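Local atomic coordinates of cellobiose 2-epimerase (Spirochaeta thermophila DSM 6192, PDB entry 5ZIG), a protein that probably catalyses the reversible epimerization of cellobiose to 4-O-beta-D-glucopyranosyl-D-mannose. Residues L292-R304 against V309-A321. Residues are numbered along the deposited sequence; the frame is centred on the assembly and turned at random.
Sequences LDTHGGSLPNEQR and VDRARVWWVQAEA
Arg313 lays one face of its guanidinium over the Leu299-Pro300 peptide, while the edge is spent on polar atoms. NE donates to Ser298 OG at 2.8 Å, almost straight (171°) and within the guanidinium plane; NH1 reaches back along its own chain, binding Arg311 O at 2.7 Å; and NH2 lies 2.8 Å from His295 O, within the Schellman motif that ends helix 275-294. A lysine in its place would probably leave Ser298 OG or Arg311 O without its donor and the peptide without its flat cover. Gln318 suits its site because one amide both accepts and donates: OE1 takes Leu299 N at 2.8 Å and NE2 gives to Leu299 O at 2.8 Å, as a neighbouring strand would. Further along helix 315-332, Leu299 CD1 packs on Ala321 CB, small enough to admit it. Water 1 bridges the carbonyls of Leu299 and Ala312 and accepts from Val314 N. In the hairpin itself, Asn301 and Glu302 both face Asp310 in a classic beta bulge. With CG anti to the backbone N (chi1 -177°), Asn301 sends ND2 to Asp310 OD2 at 3.0 Å, from above the carboxylate plane; Asp310 OD1 meanwhile accepts from Ala312 N, closing an Asx turn. Planar groups with several donors or acceptors thus tie irregular backbone to strand 309-314 and helix 315-332, so this hairpin link between successive helices of the family's (alpha/alpha)6 barrel rests on directional polar bonds as well as on apolar packing.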
ATOM      1  N   LEU A 292     -11.374  10.692 -13.045  1.00 25.29           N
ATOM      2  CA  LEU A 292     -11.754   9.448 -13.706  1.00 28.43           C
ATOM      3  C   LEU A 292     -12.675   9.724 -14.886  1.00 31.32           C
ATOM      4  O   LEU A 292     -12.609   9.042 -15.921  1.00 30.71           O
ATOM      5  CB  LEU A 292     -12.438   8.511 -12.707  1.00 31.51           C
ATOM      6  CG  LEU A 292     -12.621   7.064 -13.163  1.00 32.94           C
ATOM      7  CD1 LEU A 292     -11.392   6.261 -12.821  1.00 34.39           C
ATOM      8  CD2 LEU A 292     -13.857   6.443 -12.518  1.00 34.21           C
ATOM      9  N   ASP A 293     -13.528  10.735 -14.747  1.00 35.85           N
ATOM     10  CA  ASP A 293     -14.440  11.111 -15.816  1.00 41.05           C
ATOM     11  C   ASP A 293     -13.689  11.766 -16.969  1.00 38.75           C
ATOM     12  O   ASP A 293     -13.819  11.342 -18.121  1.00 36.68           O
ATOM     13  CB  ASP A 293     -15.526  12.032 -15.260  1.00 39.17           C
ATOM     14  CG  ASP A 293     -16.665  11.255 -14.616  1.00 40.54           C
ATOM     15  OD1 ASP A 293     -16.729  10.021 -14.804  1.00 37.90           O
ATOM     16  OD2 ASP A 293     -17.487  11.870 -13.906  1.00 44.57           O
ATOM     17  N   THR A 294     -12.874  12.787 -16.670  1.00 33.22           N
ATOM     18  CA  THR A 294     -12.044  13.403 -17.705  1.00 40.58           C
ATOM     19  C   THR A 294     -11.248  12.357 -18.479  1.00 43.42           C
ATOM     20  O   THR A 294     -11.139  12.433 -19.710  1.00 42.44           O
ATOM     21  CB  THR A 294     -11.073  14.417 -17.087  1.00 45.39           C
ATOM     22  OG1 THR A 294     -11.798  15.519 -16.531  1.00 52.87           O
ATOM     23  CG2 THR A 294     -10.093  14.941 -18.145  1.00 39.62           C
ATOM     24  N   HIS A 295     -10.682  11.378 -17.776  1.00 38.16           N
ATOM     25  CA  HIS A 295      -9.770  10.419 -18.378  1.00 36.39           C
ATOM     26  C   HIS A 295     -10.454   9.116 -18.772  1.00 39.80           C
ATOM     27  O   HIS A 295      -9.767   8.109 -18.996  1.00 36.12           O
ATOM     28  CB  HIS A 295      -8.591  10.147 -17.434  1.00 36.75           C
ATOM     29  CG  HIS A 295      -7.573  11.244 -17.425  1.00 37.27           C
ATOM     30  ND1 HIS A 295      -7.582  12.260 -16.493  1.00 41.88           N
ATOM     31  CD2 HIS A 295      -6.535  11.503 -18.252  1.00 41.18           C
ATOM     32  CE1 HIS A 295      -6.585  13.092 -16.740  1.00 40.39           C
ATOM     33  NE2 HIS A 295      -5.933  12.653 -17.802  1.00 42.17           N
ATOM     34  N   GLY A 296     -11.785   9.103 -18.837  1.00 35.16           N
ATOM     35  CA  GLY A 296     -12.495   8.059 -19.548  1.00 25.62           C
ATOM     36  C   GLY A 296     -12.654   6.710 -18.876  1.00 31.85           C
ATOM     37  O   GLY A 296     -12.790   5.702 -19.576  1.00 36.36           O
ATOM     38  N   GLY A 297     -12.671   6.650 -17.545  1.00 31.58           N
ATOM     39  CA  GLY A 297     -13.034   5.426 -16.848  1.00 33.89           C
ATOM     40  C   GLY A 297     -11.907   4.676 -16.167  1.00 36.22           C
ATOM     41  O   GLY A 297     -12.125   3.546 -15.706  1.00 29.95           O
ATOM     42  N   SER A 298     -10.719   5.263 -16.083  1.00 35.11           N
ATOM     43  CA  SER A 298      -9.565   4.653 -15.437  1.00 24.64           C
ATOM     44  C   SER A 298      -8.604   5.787 -15.118  1.00 30.55           C
ATOM     45  O   SER A 298      -8.713   6.877 -15.680  1.00 38.68           O
ATOM     46  CB  SER A 298      -8.910   3.600 -16.335  1.00 22.99           C
ATOM     47  OG  SER A 298      -8.364   4.217 -17.479  1.00 26.59           O
ATOM     48  N   LEU A 299      -7.655   5.528 -14.220  1.00 32.21           N
ATOM     49  CA  LEU A 299      -6.893   6.651 -13.678  1.00 29.97           C
ATOM     50  C   LEU A 299      -5.488   6.755 -14.251  1.00 25.71           C
ATOM     51  O   LEU A 299      -4.732   5.770 -14.242  1.00 21.77           O
ATOM     52  CB  LEU A 299      -6.815   6.548 -12.156  1.00 33.58           C
ATOM     53  CG  LEU A 299      -8.065   7.055 -11.465  1.00 39.07           C
ATOM     54  CD1 LEU A 299      -7.749   7.276  -9.992  1.00 49.45           C
ATOM     55  CD2 LEU A 299      -8.522   8.344 -12.126  1.00 34.26           C
ATOM     56  N   PRO A 300      -5.104   7.942 -14.712  1.00 22.55           N
ATOM     57  CA  PRO A 300      -3.727   8.165 -15.161  1.00 23.03           C
ATOM     58  C   PRO A 300      -2.747   8.064 -14.001  1.00 29.40           C
ATOM     59  O   PRO A 300      -3.111   8.100 -12.822  1.00 26.24           O
ATOM     60  CB  PRO A 300      -3.748   9.581 -15.744  1.00 27.86           C
ATOM     61  CG  PRO A 300      -5.057  10.194 -15.310  1.00 22.04           C
ATOM     62  CD  PRO A 300      -5.987   9.096 -14.948  1.00 24.63           C
ATOM     63  N   ASN A 301      -1.468   7.953 -14.356  1.00 26.35           N
ATOM     64  CA  ASN A 301      -0.489   7.635 -13.328  1.00 26.80           C
ATOM     65  C   ASN A 301      -0.078   8.875 -12.544  1.00 35.90           C
ATOM     66  O   ASN A 301      -0.118   8.876 -11.307  1.00 39.99           O
ATOM     67  CB  ASN A 301       0.732   6.964 -13.935  1.00 29.49           C
ATOM     68  CG  ASN A 301       1.729   6.568 -12.882  1.00 29.13           C
ATOM     69  OD1 ASN A 301       1.350   6.156 -11.781  1.00 26.73           O
ATOM     70  ND2 ASN A 301       3.005   6.688 -13.201  1.00 26.04           N
ATOM     71  N   GLU A 302       0.304   9.946 -13.234  1.00 25.23           N
ATOM     72  CA  GLU A 302       0.659  11.139 -12.497  1.00 22.83           C
ATOM     73  C   GLU A 302       0.612  12.357 -13.399  1.00 28.13           C
ATOM     74  O   GLU A 302       0.702  12.262 -14.626  1.00 35.93           O
ATOM     75  CB  GLU A 302       2.059  11.023 -11.873  1.00 23.60           C
ATOM     76  CG  GLU A 302       3.172  11.175 -12.892  1.00 27.97           C
ATOM     77  CD  GLU A 302       4.553  11.258 -12.254  1.00 39.48           C
ATOM     78  OE1 GLU A 302       4.679  11.875 -11.172  1.00 46.40           O
ATOM     79  OE2 GLU A 302       5.506  10.704 -12.839  1.00 48.19           O
ATOM     80  N   GLN A 303       0.473  13.506 -12.755  1.00 29.24           N
ATOM     81  CA  GLN A 303       0.709  14.799 -13.370  1.00 33.97           C
ATOM     82  C   GLN A 303       2.139  15.211 -13.044  1.00 34.52           C
ATOM     83  O   GLN A 303       2.491  15.358 -11.867  1.00 27.89           O
ATOM     84  CB  GLN A 303      -0.290  15.825 -12.844  1.00 40.74           C
ATOM     85  CG  GLN A 303      -0.241  17.171 -13.529  1.00 47.57           C
ATOM     86  CD  GLN A 303      -1.613  17.825 -13.563  1.00 48.19           C
ATOM     87  OE1 GLN A 303      -2.008  18.515 -12.625  1.00 47.94           O
ATOM     88  NE2 GLN A 303      -2.351  17.592 -14.643  1.00 38.34           N
ATOM     89  N   ARG A 304       2.964  15.372 -14.078  1.00 33.60           N
ATOM     90  CA  ARG A 304       4.341  15.787 -13.857  1.00 28.32           C
ATOM     91  C   ARG A 304       4.393  17.229 -13.360  1.00 33.80           C
ATOM     92  O   ARG A 304       3.412  17.978 -13.431  1.00 40.39           O
ATOM     93  CB  ARG A 304       5.148  15.629 -15.145  1.00 29.12           C
ATOM     94  CG  ARG A 304       5.167  14.200 -15.623  1.00 33.87           C
ATOM     95  CD  ARG A 304       6.209  13.988 -16.680  1.00 39.34           C
ATOM     96  NE  ARG A 304       6.010  12.723 -17.380  1.00 33.32           N
ATOM     97  CZ  ARG A 304       5.198  12.551 -18.420  1.00 35.60           C
ATOM     98  NH1 ARG A 304       4.487  13.565 -18.898  1.00 34.00           N
ATOM     99  NH2 ARG A 304       5.105  11.350 -18.984  1.00 32.95           N
ATOM    100  N   VAL A 309       0.888  14.796 -18.293  1.00 37.97           N
ATOM    101  CA  VAL A 309       0.304  13.685 -17.550  1.00 37.94           C
ATOM    102  C   VAL A 309       0.865  12.380 -18.087  1.00 29.54           C
ATOM    103  O   VAL A 309       0.881  12.156 -19.306  1.00 35.43           O
ATOM    104  CB  VAL A 309      -1.238  13.688 -17.624  1.00 32.22           C
ATOM    105  CG1 VAL A 309      -1.811  12.503 -16.840  1.00 41.08           C
ATOM    106  CG2 VAL A 309      -1.794  14.992 -17.091  1.00 33.67           C
ATOM    107  N   ASP A 310       1.340  11.533 -17.182  1.00 28.53           N
ATOM    108  CA  ASP A 310       1.661  10.153 -17.529  1.00 32.90           C
ATOM    109  C   ASP A 310       0.343   9.389 -17.557  1.00 33.08           C
ATOM    110  O   ASP A 310      -0.269   9.157 -16.509  1.00 30.37           O
ATOM    111  CB  ASP A 310       2.638   9.548 -16.523  1.00 22.27           C
ATOM    112  CG  ASP A 310       2.930   8.081 -16.800  1.00 30.55           C
ATOM    113  OD1 ASP A 310       2.465   7.561 -17.821  1.00 32.95           O
ATOM    114  OD2 ASP A 310       3.640   7.431 -16.003  1.00 35.87           O
ATOM    115  N   ARG A 311      -0.109   9.020 -18.749  1.00 32.77           N
ATOM    116  CA  ARG A 311      -1.428   8.424 -18.872  1.00 33.28           C
ATOM    117  C   ARG A 311      -1.380   6.915 -18.804  1.00 24.78           C
ATOM    118  O   ARG A 311      -2.395   6.257 -19.067  1.00 35.56           O
ATOM    119  CB  ARG A 311      -2.098   8.903 -20.160  1.00 40.23           C
ATOM    120  CG  ARG A 311      -2.429  10.382 -20.102  1.00 37.17           C
ATOM    121  CD  ARG A 311      -2.624  10.989 -21.473  1.00 45.86           C
ATOM    122  NE  ARG A 311      -3.126  12.356 -21.363  1.00 49.20           N
ATOM    123  CZ  ARG A 311      -2.456  13.429 -21.777  1.00 44.23           C
ATOM    124  NH1 ARG A 311      -1.266  13.284 -22.327  1.00 36.65           N
ATOM    125  NH2 ARG A 311      -2.975  14.641 -21.644  1.00 48.85           N
ATOM    126  N   ALA A 312      -0.227   6.355 -18.455  1.00 26.75           N
ATOM    127  CA  ALA A 312      -0.154   4.930 -18.182  1.00 27.71           C
ATOM    128  C   ALA A 312      -1.189   4.552 -17.133  1.00 30.57           C
ATOM    129  O   ALA A 312      -1.356   5.239 -16.119  1.00 27.79           O
ATOM    130  CB  ALA A 312       1.244   4.536 -17.708  1.00 29.86           C
ATOM    131  N   ARG A 313      -1.857   3.463 -17.387  1.00 28.26           N
ATOM    132  CA  ARG A 313      -2.816   2.910 -16.510  1.00 31.28           C
ATOM    133  C   ARG A 313      -2.090   1.818 -15.764  1.00 27.63           C
ATOM    134  O   ARG A 313      -1.972   0.743 -16.229  1.00 26.29           O
ATOM    135  CB  ARG A 313      -4.030   2.388 -17.262  1.00 32.58           C
ATOM    136  CG  ARG A 313      -5.199   3.322 -17.294  1.00 22.15           C
ATOM    137  CD  ARG A 313      -4.843   4.707 -17.679  1.00 22.23           C
ATOM    138  NE  ARG A 313      -5.976   5.517 -17.957  1.00 22.29           N
ATOM    139  CZ  ARG A 313      -5.948   6.720 -18.458  1.00 28.20           C
ATOM    140  NH1 ARG A 313      -4.822   7.330 -18.737  1.00 28.21           N
ATOM    141  NH2 ARG A 313      -7.066   7.336 -18.681  1.00 29.10           N
ATOM    142  N   VAL A 314      -1.648   2.182 -14.573  1.00 21.75           N
ATOM    143  CA  VAL A 314      -0.870   1.362 -13.666  1.00 29.31           C
ATOM    144  C   VAL A 314      -1.699   0.565 -12.667  1.00 27.47           C
ATOM    145  O   VAL A 314      -2.602   1.059 -12.090  1.00 33.85           O
ATOM    146  CB  VAL A 314       0.197   2.234 -12.982  1.00 25.36           C
ATOM    147  CG1 VAL A 314       0.965   1.480 -11.933  1.00 24.06           C
ATOM    148  CG2 VAL A 314       1.137   2.811 -14.000  1.00 22.96           C
ATOM    149  N   TRP A 315      -1.378  -0.684 -12.530  1.00 27.96           N
ATOM    150  CA  TRP A 315      -2.061  -1.617 -11.675  1.00 28.17           C
ATOM    151  C   TRP A 315      -2.497  -1.145 -10.263  1.00 32.69           C
ATOM    152  O   TRP A 315      -3.652  -1.235  -9.990  1.00 26.90           O
ATOM    153  CB  TRP A 315      -1.414  -3.018 -11.691  1.00 25.11           C
ATOM    154  CG  TRP A 315      -0.669  -3.394 -10.501  1.00 21.20           C
ATOM    155  CD1 TRP A 315      -1.094  -4.142  -9.497  1.00 22.79           C
ATOM    156  CD2 TRP A 315       0.565  -2.861 -10.102  1.00 22.15           C
ATOM    157  NE1 TRP A 315      -0.189  -4.194  -8.520  1.00 20.97           N
ATOM    158  CE2 TRP A 315       0.859  -3.404  -8.873  1.00 25.40           C
ATOM    159  CE3 TRP A 315       1.487  -2.019 -10.695  1.00 21.26           C
ATOM    160  CZ2 TRP A 315       2.041  -3.131  -8.224  1.00 29.94           C
ATOM    161  CZ3 TRP A 315       2.615  -1.752 -10.067  1.00 22.69           C
ATOM    162  CH2 TRP A 315       2.898  -2.302  -8.833  1.00 24.15           C
ATOM    163  N   TRP A 316      -1.610  -0.537  -9.484  1.00 21.09           N
ATOM    164  CA  TRP A 316      -1.882  -0.182  -8.128  1.00 22.67           C
ATOM    165  C   TRP A 316      -2.788   0.995  -8.025  1.00 26.69           C
ATOM    166  O   TRP A 316      -3.550   1.066  -7.149  1.00 29.29           O
ATOM    167  CB  TRP A 316      -0.588  -0.025  -7.317  1.00 20.85           C
ATOM    168  CG  TRP A 316       0.145   1.191  -7.545  1.00 23.05           C
ATOM    169  CD1 TRP A 316       1.082   1.389  -8.445  1.00 25.85           C
ATOM    170  CD2 TRP A 316       0.004   2.407  -6.844  1.00 26.72           C
ATOM    171  NE1 TRP A 316       1.542   2.624  -8.380  1.00 26.29           N
ATOM    172  CE2 TRP A 316       0.904   3.285  -7.381  1.00 26.69           C
ATOM    173  CE3 TRP A 316      -0.795   2.836  -5.797  1.00 29.46           C
ATOM    174  CZ2 TRP A 316       1.019   4.554  -6.936  1.00 24.52           C
ATOM    175  CZ3 TRP A 316      -0.666   4.100  -5.358  1.00 28.71           C
ATOM    176  CH2 TRP A 316       0.213   4.940  -5.926  1.00 25.78           C
ATOM    177  N   VAL A 317      -2.681   1.887  -8.961  1.00 23.11           N
ATOM    178  CA  VAL A 317      -3.452   3.064  -9.025  1.00 22.39           C
ATOM    179  C   VAL A 317      -4.953   2.705  -9.217  1.00 29.30           C
ATOM    180  O   VAL A 317      -5.802   3.285  -8.615  1.00 22.10           O
ATOM    181  CB  VAL A 317      -2.908   3.944 -10.151  1.00 26.30           C
ATOM    182  CG1 VAL A 317      -3.777   5.117 -10.447  1.00 26.33           C
ATOM    183  CG2 VAL A 317      -1.515   4.421  -9.844  1.00 31.78           C
ATOM    184  N   GLN A 318      -5.212   1.728 -10.076  1.00 27.81           N
ATOM    185  CA  GLN A 318      -6.555   1.303 -10.374  1.00 33.24           C
ATOM    186  C   GLN A 318      -7.101   0.582  -9.171  1.00 32.84           C
ATOM    187  O   GLN A 318      -8.208   0.818  -8.772  1.00 29.45           O
ATOM    188  CB  GLN A 318      -6.626   0.438 -11.643  1.00 21.37           C
ATOM    189  CG  GLN A 318      -5.914   0.992 -12.829  1.00 25.88           C
ATOM    190  CD  GLN A 318      -6.111   2.466 -13.088  1.00 28.78           C
ATOM    191  OE1 GLN A 318      -7.182   2.956 -13.140  1.00 21.58           O
ATOM    192  NE2 GLN A 318      -5.022   3.155 -13.316  1.00 21.60           N
ATOM    193  N   ALA A 319      -6.273  -0.279  -8.615  1.00 22.79           N
ATOM    194  CA  ALA A 319      -6.624  -1.017  -7.463  1.00 23.22           C
ATOM    195  C   ALA A 319      -7.001  -0.083  -6.336  1.00 30.40           C
ATOM    196  O   ALA A 319      -8.011  -0.244  -5.737  1.00 29.62           O
ATOM    197  CB  ALA A 319      -5.506  -1.905  -7.043  1.00 20.80           C
ATOM    198  N   GLU A 320      -6.173   0.904  -6.080  1.00 30.27           N
ATOM    199  CA  GLU A 320      -6.466   1.816  -4.978  1.00 33.88           C
ATOM    200  C   GLU A 320      -7.667   2.692  -5.281  1.00 28.85           C
ATOM    201  O   GLU A 320      -8.400   3.076  -4.365  1.00 23.84           O
ATOM    202  CB  GLU A 320      -5.254   2.693  -4.665  1.00 36.52           C
ATOM    203  CG  GLU A 320      -4.074   1.922  -4.124  1.00 20.55           C
ATOM    204  CD  GLU A 320      -4.452   1.118  -2.932  1.00 22.35           C
ATOM    205  OE1 GLU A 320      -5.376   1.558  -2.207  1.00 24.99           O
ATOM    206  OE2 GLU A 320      -3.845   0.049  -2.720  1.00 27.94           O
ATOM    207  N   ALA A 321      -7.854   3.050  -6.549  1.00 26.18           N
ATOM    208  CA  ALA A 321      -9.041   3.800  -6.923  1.00 26.51           C
ATOM    209  C   ALA A 321     -10.299   2.986  -6.648  1.00 27.66           C
ATOM    210  O   ALA A 321     -11.314   3.541  -6.221  1.00 28.31           O
ATOM    211  CB  ALA A 321      -8.954   4.219  -8.387  1.00 24.84           C
TER
HETATM  212  O   HOH W   1      -2.364   4.597 -13.657  1.00 29.46           O